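Cysteine desulfurase (Fervidobacterium islandicum, PDB 6A6E) probably uses pyridoxal-5'-phosphate to remove sulfur from cysteine, leaving alanine, as a SufS-type cysteine desulfurase of a thermophilic bacterium. Local coordinates at residues I119-T125 / I174-V179; V332-G336 / G387-F392. All coordinates share one frame. Numbering follows the deposited sequence.

Interaction 1: I119-T125 / I174-V179; sequences ILKTEDT and IPNPKV
Lys178, Thr125 and Val179 carry the largest buried areas in this contact, which covers 354 Å². Lys178 (phi/psi -69/-37) points its CA-to-CB bond toward 119-125 and runs out with chi1 t and chi2 p. Its NZ forms a salt bridge with Asp124 OD2 at 2.7 Å and donates to Ile119 O at 2.9 Å. The same OD2 accepts from Lys121 N at 2.8 Å, across a type II turn, Lys121 to Asp124, closed by Asp124 N to Lys121 O at 2.9 Å; Glu123 takes the left-handed position of the turn (65/0). The ammonium thus joins the turn's last residue to the Ile119 carbonyl, although Lys121 NZ, a like charge, lies 4.3 Å from Lys178 NZ.

Thr125 is extended (-119/138), its CA 5.2 Å from Pro177 CA. Thr125 O accepts from Lys178 N at 3.0 Å and, weakly, from Val179 N at 3.5 Å. A water accepts from Thr125 N (2.8 Å) and donates to Asn176 O (3.2 Å). Apolar contacts flank these bonds: Thr125 CG2 to Ile174 CG2 at 4.1 Å, and Leu120 CD1 to Val179 CG2 at 4.3 Å.

The contact joins two helix-to-strand loops at the same end of an alpha/beta sheet, as in this family's large domain: helices 103-116 and 164-173 lead into adjacent parallel strands 125-129 and 179-183; Thr125 also touches strand 150-154 and Val179 strand 206-210.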
ATOM      1  N   ILE A 119      -5.477   8.823 -24.150  1.00 27.99           N
ATOM      2  CA  ILE A 119      -6.483   9.807 -23.899  1.00 26.38           C
ATOM      3  C   ILE A 119      -5.809  11.156 -23.624  1.00 31.00           C
ATOM      4  O   ILE A 119      -6.256  12.207 -24.123  1.00 29.26           O
ATOM      5  CB  ILE A 119      -7.309   9.389 -22.704  1.00 26.79           C
ATOM      6  CG1 ILE A 119      -8.098   8.144 -23.049  1.00 27.27           C
ATOM      7  CG2 ILE A 119      -8.186  10.552 -22.208  1.00 26.91           C
ATOM      8  CD1 ILE A 119      -8.858   7.523 -21.908  1.00 28.68           C
ATOM      9  N   LEU A 120      -4.773  11.165 -22.798  1.00 27.75           N
ATOM     10  CA  LEU A 120      -4.014  12.378 -22.550  1.00 28.36           C
ATOM     11  C   LEU A 120      -2.810  12.383 -23.444  1.00 30.77           C
ATOM     12  O   LEU A 120      -1.900  11.600 -23.209  1.00 30.33           O
ATOM     13  CB  LEU A 120      -3.561  12.462 -21.091  1.00 27.59           C
ATOM     14  CG  LEU A 120      -2.815  13.711 -20.615  1.00 27.62           C
ATOM     15  CD1 LEU A 120      -3.548  15.011 -20.818  1.00 25.25           C
ATOM     16  CD2 LEU A 120      -2.518  13.529 -19.126  1.00 32.21           C
ATOM     17  N   LYS A 121      -2.811  13.223 -24.490  1.00 31.83           N
ATOM     18  CA  LYS A 121      -1.725  13.246 -25.509  1.00 31.87           C
ATOM     19  C   LYS A 121      -0.811  14.434 -25.410  1.00 27.90           C
ATOM     20  O   LYS A 121      -1.140  15.408 -24.750  1.00 26.61           O
ATOM     21  CB  LYS A 121      -2.277  13.257 -26.916  1.00 37.44           C
ATOM     22  CG  LYS A 121      -3.303  12.217 -27.220  1.00 41.71           C
ATOM     23  CD  LYS A 121      -3.283  12.036 -28.716  1.00 47.48           C
ATOM     24  CE  LYS A 121      -4.473  11.267 -29.188  1.00 51.72           C
ATOM     25  NZ  LYS A 121      -5.594  12.225 -29.258  1.00 61.00           N
ATOM     26  N   THR A 122       0.314  14.389 -26.123  1.00 28.57           N
ATOM     27  CA  THR A 122       1.241  15.522 -26.199  1.00 35.38           C
ATOM     28  C   THR A 122       0.436  16.731 -26.635  1.00 33.99           C
ATOM     29  O   THR A 122      -0.471  16.620 -27.452  1.00 30.37           O
ATOM     30  CB  THR A 122       2.381  15.287 -27.212  1.00 38.03           C
ATOM     31  OG1 THR A 122       1.838  14.609 -28.333  1.00 49.54           O
ATOM     32  CG2 THR A 122       3.383  14.380 -26.711  1.00 43.26           C
ATOM     33  N   GLU A 123       0.704  17.879 -26.037  1.00 39.30           N
ATOM     34  CA  GLU A 123      -0.073  19.072 -26.393  1.00 51.39           C
ATOM     35  C   GLU A 123      -1.590  19.105 -26.066  1.00 44.26           C
ATOM     36  O   GLU A 123      -2.238  20.113 -26.347  1.00 44.32           O
ATOM     37  CB  GLU A 123       0.149  19.388 -27.886  1.00 60.95           C
ATOM     38  CG  GLU A 123       1.627  19.389 -28.253  1.00 66.18           C
ATOM     39  CD  GLU A 123       1.935  20.392 -29.315  1.00 77.76           C
ATOM     40  OE1 GLU A 123       1.219  20.373 -30.348  1.00 82.24           O
ATOM     41  OE2 GLU A 123       2.875  21.194 -29.099  1.00 89.66           O
ATOM     42  N   ASP A 124      -2.165  18.045 -25.476  1.00 36.16           N
ATOM     43  CA  ASP A 124      -3.381  18.236 -24.686  1.00 31.97           C
ATOM     44  C   ASP A 124      -3.017  19.058 -23.465  1.00 29.39           C
ATOM     45  O   ASP A 124      -1.842  19.171 -23.085  1.00 26.65           O
ATOM     46  CB  ASP A 124      -3.969  16.930 -24.216  1.00 33.05           C
ATOM     47  CG  ASP A 124      -4.667  16.180 -25.305  1.00 34.17           C
ATOM     48  OD1 ASP A 124      -4.999  16.775 -26.330  1.00 39.10           O
ATOM     49  OD2 ASP A 124      -4.880  14.976 -25.145  1.00 32.26           O
ATOM     50  N   THR A 125      -4.028  19.603 -22.833  1.00 26.34           N
ATOM     51  CA  THR A 125      -3.806  20.382 -21.597  1.00 28.33           C
ATOM     52  C   THR A 125      -4.550  19.726 -20.468  1.00 24.91           C
ATOM     53  O   THR A 125      -5.677  19.261 -20.669  1.00 20.67           O
ATOM     54  CB  THR A 125      -4.347  21.829 -21.723  1.00 27.87           C
ATOM     55  OG1 THR A 125      -3.594  22.486 -22.717  1.00 29.38           O
ATOM     56  CG2 THR A 125      -4.233  22.635 -20.432  1.00 26.58           C
ATOM     57  N   ILE A 174      -8.807  28.766 -21.250  1.00 40.83           N
ATOM     58  CA  ILE A 174      -8.484  27.356 -21.523  1.00 38.92           C
ATOM     59  C   ILE A 174      -9.800  26.689 -21.824  1.00 36.03           C
ATOM     60  O   ILE A 174     -10.418  26.113 -20.933  1.00 32.82           O
ATOM     61  CB  ILE A 174      -7.884  26.644 -20.274  1.00 37.56           C
ATOM     62  CG1 ILE A 174      -6.746  27.458 -19.643  1.00 36.67           C
ATOM     63  CG2 ILE A 174      -7.468  25.204 -20.611  1.00 37.01           C
ATOM     64  CD1 ILE A 174      -5.428  27.358 -20.363  1.00 37.32           C
ATOM     65  N   PRO A 175     -10.294  26.799 -23.059  1.00 38.35           N
ATOM     66  CA  PRO A 175     -11.708  26.367 -23.249  1.00 37.41           C
ATOM     67  C   PRO A 175     -11.987  24.879 -23.307  1.00 34.45           C
ATOM     68  O   PRO A 175     -13.084  24.463 -22.951  1.00 35.13           O
ATOM     69  CB  PRO A 175     -12.058  26.976 -24.607  1.00 40.08           C
ATOM     70  CG  PRO A 175     -10.732  27.180 -25.267  1.00 40.05           C
ATOM     71  CD  PRO A 175      -9.819  27.612 -24.183  1.00 40.53           C
ATOM     72  N   ASN A 176     -11.015  24.091 -23.761  1.00 32.41           N
ATOM     73  CA  ASN A 176     -11.225  22.650 -24.001  1.00 32.18           C
ATOM     74  C   ASN A 176     -10.114  21.780 -23.354  1.00 28.36           C
ATOM     75  O   ASN A 176      -9.410  21.042 -24.031  1.00 26.47           O
ATOM     76  CB  ASN A 176     -11.314  22.425 -25.525  1.00 30.93           C
ATOM     77  CG  ASN A 176     -11.839  21.045 -25.897  1.00 35.37           C
ATOM     78  OD1 ASN A 176     -12.657  20.413 -25.190  1.00 37.10           O
ATOM     79  ND2 ASN A 176     -11.363  20.555 -27.040  1.00 41.83           N
ATOM     80  N   PRO A 177      -9.965  21.852 -22.031  1.00 25.74           N
ATOM     81  CA  PRO A 177      -8.971  20.964 -21.426  1.00 25.62           C
ATOM     82  C   PRO A 177      -9.317  19.491 -21.571  1.00 24.18           C
ATOM     83  O   PRO A 177     -10.467  19.096 -21.418  1.00 25.60           O
ATOM     84  CB  PRO A 177      -8.961  21.397 -19.941  1.00 27.50           C
ATOM     85  CG  PRO A 177     -10.256  22.069 -19.686  1.00 26.76           C
ATOM     86  CD  PRO A 177     -10.613  22.723 -21.035  1.00 27.70           C
ATOM     87  N   LYS A 178      -8.323  18.666 -21.868  1.00 23.70           N
ATOM     88  CA  LYS A 178      -8.545  17.245 -21.991  1.00 23.61           C
ATOM     89  C   LYS A 178      -8.859  16.638 -20.598  1.00 23.58           C
ATOM     90  O   LYS A 178      -9.742  15.769 -20.468  1.00 22.96           O
ATOM     91  CB  LYS A 178      -7.354  16.565 -22.679  1.00 24.85           C
ATOM     92  CG  LYS A 178      -7.619  15.108 -23.043  1.00 29.30           C
ATOM     93  CD  LYS A 178      -8.781  14.996 -24.054  1.00 31.81           C
ATOM     94  CE  LYS A 178      -8.608  13.904 -25.072  1.00 36.88           C
ATOM     95  NZ  LYS A 178      -7.379  14.169 -25.880  1.00 38.56           N
ATOM     96  N   VAL A 179      -8.189  17.144 -19.568  1.00 22.94           N
ATOM     97  CA  VAL A 179      -8.362  16.662 -18.172  1.00 22.41           C
ATOM     98  C   VAL A 179      -8.433  17.871 -17.242  1.00 20.14           C
ATOM     99  O   VAL A 179      -7.690  18.834 -17.425  1.00 20.07           O
ATOM    100  CB  VAL A 179      -7.170  15.754 -17.745  1.00 23.22           C
ATOM    101  CG1 VAL A 179      -7.241  15.348 -16.281  1.00 22.39           C
ATOM    102  CG2 VAL A 179      -7.195  14.537 -18.606  1.00 24.49           C
TER
HETATM  103  O   HOH W   1      -6.448  19.848 -24.157  1.00 30.09           O

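Interaction 2: V332-G336 / G387-F392; sequences VEVYG and GSKIDF
Hydrogen bonds to the buried carboxylate of Glu333, with an aromatic pair beside them, join strand 332-334, outermost in its mixed sheet within the chain, to the loop between helix 378-387 and strand 396-400. The backbones stay apart: the nearest CA pair, Glu333 and Ser388, is 7.7 Å apart, so side chains bridge the gap and bury 214 Å². Glu333 and Tyr335 both direct CA-to-CB toward the loop.

Glu333 is extended (chi1 t, chi2 t, chi3 79°) and brings both carboxylate oxygens to the loop. Its OE2 accepts from Lys389 N at 2.7 Å with a nearly straight N-H...O angle of 173°; OE1 accepts from Ser388 OG at 2.6 Å and from Tyr335 OH at 2.7 Å. Ser388 OG in turn accepts from Ile390 N at 3.1 Å, which defines an ST turn and fixes the loop backbone beside the acid. Ile390 CG1 lies 3.6 Å from Glu333 OE1.

Phe392 (chi1 t, chi2 75°) turns its edge toward the face of Tyr335 (chi1 m) in an offset edge-to-face pair, with centroids 5.8 Å apart and planes at 80°; the nearest approach is Phe392 CE1 to Tyr335 OH, 3.4 Å. Both rings also touch Leu384 of helix 378-387. Strand 345-350 pairs with 332-334 through backbone hydrogen bonds of Asn349 with Glu333 and of Ser347 with Tyr335; Asn349 ND2 is also hydrogen-bonded to Tyr335 OH.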
ATOM      1  N   VAL A 332      -3.647  37.585  14.851  1.00 46.95           N
ATOM      2  CA  VAL A 332      -3.478  36.471  13.830  1.00 43.49           C
ATOM      3  C   VAL A 332      -3.896  36.897  12.443  1.00 34.27           C
ATOM      4  O   VAL A 332      -4.773  37.697  12.319  1.00 37.15           O
ATOM      5  CB  VAL A 332      -4.349  35.267  14.215  1.00 40.01           C
ATOM      6  CG1 VAL A 332      -4.224  34.155  13.180  1.00 44.19           C
ATOM      7  CG2 VAL A 332      -4.001  34.809  15.625  1.00 31.78           C
ATOM      8  N   GLU A 333      -3.217  36.409  11.410  1.00 30.62           N
ATOM      9  CA  GLU A 333      -3.645  36.525  10.001  1.00 27.09           C
ATOM     10  C   GLU A 333      -4.202  35.111   9.547  1.00 29.51           C
ATOM     11  O   GLU A 333      -3.501  34.114   9.684  1.00 30.61           O
ATOM     12  CB  GLU A 333      -2.469  36.926   9.142  1.00 27.01           C
ATOM     13  CG  GLU A 333      -2.796  37.130   7.681  1.00 28.06           C
ATOM     14  CD  GLU A 333      -1.625  37.706   6.897  1.00 34.22           C
ATOM     15  OE1 GLU A 333      -0.671  36.954   6.514  1.00 34.74           O
ATOM     16  OE2 GLU A 333      -1.682  38.951   6.601  1.00 36.99           O
ATOM     17  N   VAL A 334      -5.456  35.061   9.063  1.00 30.84           N
ATOM     18  CA  VAL A 334      -6.171  33.836   8.664  1.00 28.24           C
ATOM     19  C   VAL A 334      -6.224  33.711   7.128  1.00 28.63           C
ATOM     20  O   VAL A 334      -6.455  34.674   6.457  1.00 25.20           O
ATOM     21  CB  VAL A 334      -7.572  33.791   9.280  1.00 29.12           C
ATOM     22  CG1 VAL A 334      -8.398  32.642   8.701  1.00 30.04           C
ATOM     23  CG2 VAL A 334      -7.435  33.597  10.768  1.00 30.26           C
ATOM     24  N   TYR A 335      -5.973  32.527   6.577  1.00 24.95           N
ATOM     25  CA  TYR A 335      -6.046  32.339   5.116  1.00 24.31           C
ATOM     26  C   TYR A 335      -7.292  31.590   4.719  1.00 24.55           C
ATOM     27  O   TYR A 335      -7.890  30.870   5.515  1.00 27.11           O
ATOM     28  CB  TYR A 335      -4.744  31.708   4.552  1.00 26.48           C
ATOM     29  CG  TYR A 335      -3.523  32.396   5.154  1.00 24.20           C
ATOM     30  CD1 TYR A 335      -3.089  33.617   4.690  1.00 26.41           C
ATOM     31  CD2 TYR A 335      -2.905  31.870   6.268  1.00 25.58           C
ATOM     32  CE1 TYR A 335      -2.035  34.303   5.288  1.00 24.98           C
ATOM     33  CE2 TYR A 335      -1.831  32.511   6.866  1.00 25.94           C
ATOM     34  CZ  TYR A 335      -1.431  33.754   6.412  1.00 27.59           C
ATOM     35  OH  TYR A 335      -0.375  34.359   7.041  1.00 26.47           O
ATOM     36  N   GLY A 336      -7.699  31.763   3.477  1.00 28.04           N
ATOM     37  CA  GLY A 336      -8.871  31.076   2.955  1.00 29.11           C
ATOM     38  C   GLY A 336     -10.125  31.959   2.981  1.00 28.90           C
ATOM     39  O   GLY A 336     -10.065  33.089   3.401  1.00 24.84           O
ATOM     40  N   GLY A 387      -0.886  38.387  -0.585  1.00 37.17           N
ATOM     41  CA  GLY A 387      -1.912  39.024   0.237  1.00 32.23           C
ATOM     42  C   GLY A 387      -1.622  39.199   1.707  1.00 34.24           C
ATOM     43  O   GLY A 387      -2.452  39.723   2.436  1.00 36.51           O
ATOM     44  N   SER A 388      -0.490  38.707   2.190  1.00 31.33           N
ATOM     45  CA  SER A 388      -0.193  38.881   3.570  1.00 34.93           C
ATOM     46  C   SER A 388       0.004  40.383   3.925  1.00 39.71           C
ATOM     47  O   SER A 388       0.495  41.138   3.105  1.00 39.54           O
ATOM     48  CB  SER A 388       1.069  38.134   3.947  1.00 34.26           C
ATOM     49  OG  SER A 388       1.280  38.289   5.359  1.00 32.55           O
ATOM     50  N   LYS A 389      -0.359  40.754   5.152  1.00 42.52           N
ATOM     51  CA  LYS A 389      -0.171  42.083   5.706  1.00 48.85           C
ATOM     52  C   LYS A 389       0.853  42.049   6.835  1.00 50.07           C
ATOM     53  O   LYS A 389       0.928  42.974   7.636  1.00 54.48           O
ATOM     54  CB  LYS A 389      -1.500  42.584   6.271  1.00 52.25           C
ATOM     55  CG  LYS A 389      -2.593  42.800   5.233  1.00 58.20           C
ATOM     56  CD  LYS A 389      -3.040  44.251   5.184  1.00 66.57           C
ATOM     57  CE  LYS A 389      -4.169  44.456   4.188  1.00 74.24           C
ATOM     58  NZ  LYS A 389      -3.733  44.037   2.826  1.00 80.26           N
ATOM     59  N   ILE A 390       1.609  40.967   6.934  1.00 46.91           N
ATOM     60  CA  ILE A 390       2.635  40.838   7.971  1.00 43.75           C
ATOM     61  C   ILE A 390       3.896  40.442   7.268  1.00 39.02           C
ATOM     62  O   ILE A 390       3.941  40.408   6.049  1.00 41.69           O
ATOM     63  CB  ILE A 390       2.270  39.781   9.059  1.00 47.68           C
ATOM     64  CG1 ILE A 390       2.001  38.392   8.417  1.00 49.26           C
ATOM     65  CG2 ILE A 390       1.083  40.267   9.860  1.00 45.20           C
ATOM     66  CD1 ILE A 390       1.952  37.224   9.386  1.00 50.55           C
ATOM     67  N   ASP A 391       4.926  40.149   8.037  1.00 42.74           N
ATOM     68  CA  ASP A 391       6.137  39.650   7.470  1.00 46.78           C
ATOM     69  C   ASP A 391       5.895  38.136   7.273  1.00 42.64           C
ATOM     70  O   ASP A 391       6.048  37.352   8.208  1.00 45.68           O
ATOM     71  CB  ASP A 391       7.274  39.939   8.455  1.00 54.86           C
ATOM     72  CG  ASP A 391       8.629  39.682   7.878  1.00 61.77           C
ATOM     73  OD1 ASP A 391       8.754  39.593   6.639  1.00 77.05           O
ATOM     74  OD2 ASP A 391       9.591  39.583   8.673  1.00 78.33           O
ATOM     75  N   PHE A 392       5.499  37.746   6.066  1.00 38.59           N
ATOM     76  CA  PHE A 392       4.993  36.403   5.795  1.00 34.21           C
ATOM     77  C   PHE A 392       6.141  35.393   5.773  1.00 34.16           C
ATOM     78  O   PHE A 392       7.037  35.478   4.944  1.00 31.37           O
ATOM     79  CB  PHE A 392       4.199  36.363   4.473  1.00 33.92           C
ATOM     80  CG  PHE A 392       3.530  35.017   4.179  1.00 28.80           C
ATOM     81  CD1 PHE A 392       2.401  34.629   4.863  1.00 30.48           C
ATOM     82  CD2 PHE A 392       4.032  34.164   3.188  1.00 30.04           C
ATOM     83  CE1 PHE A 392       1.791  33.403   4.599  1.00 27.24           C
ATOM     84  CE2 PHE A 392       3.427  32.946   2.902  1.00 27.02           C
ATOM     85  CZ  PHE A 392       2.308  32.564   3.619  1.00 26.61           C
TER

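Along the chain the two contacts come in series, interaction 1 closing at Val179 before interaction 2 opens at Val332. Their centres are 35 Å apart and their nearest atoms about 23 Å, and each centre lies 25 Å from that of the chain. Interaction 1 belongs to the seven-stranded mixed sheet, interaction 2 to the smaller one, consistent with the large and small domains of class-V aminotransferase enzymes. Neither includes a cofactor-pocket residue or touches the second subunit. The strands entered from interaction 1, however, lead toward that pocket: Thr183 ends strand 179-183, and His133 follows strand 125-129. Interaction 2 instead joins the outermost strand 332-334 to the loop before strand 396-400 of the same sheet.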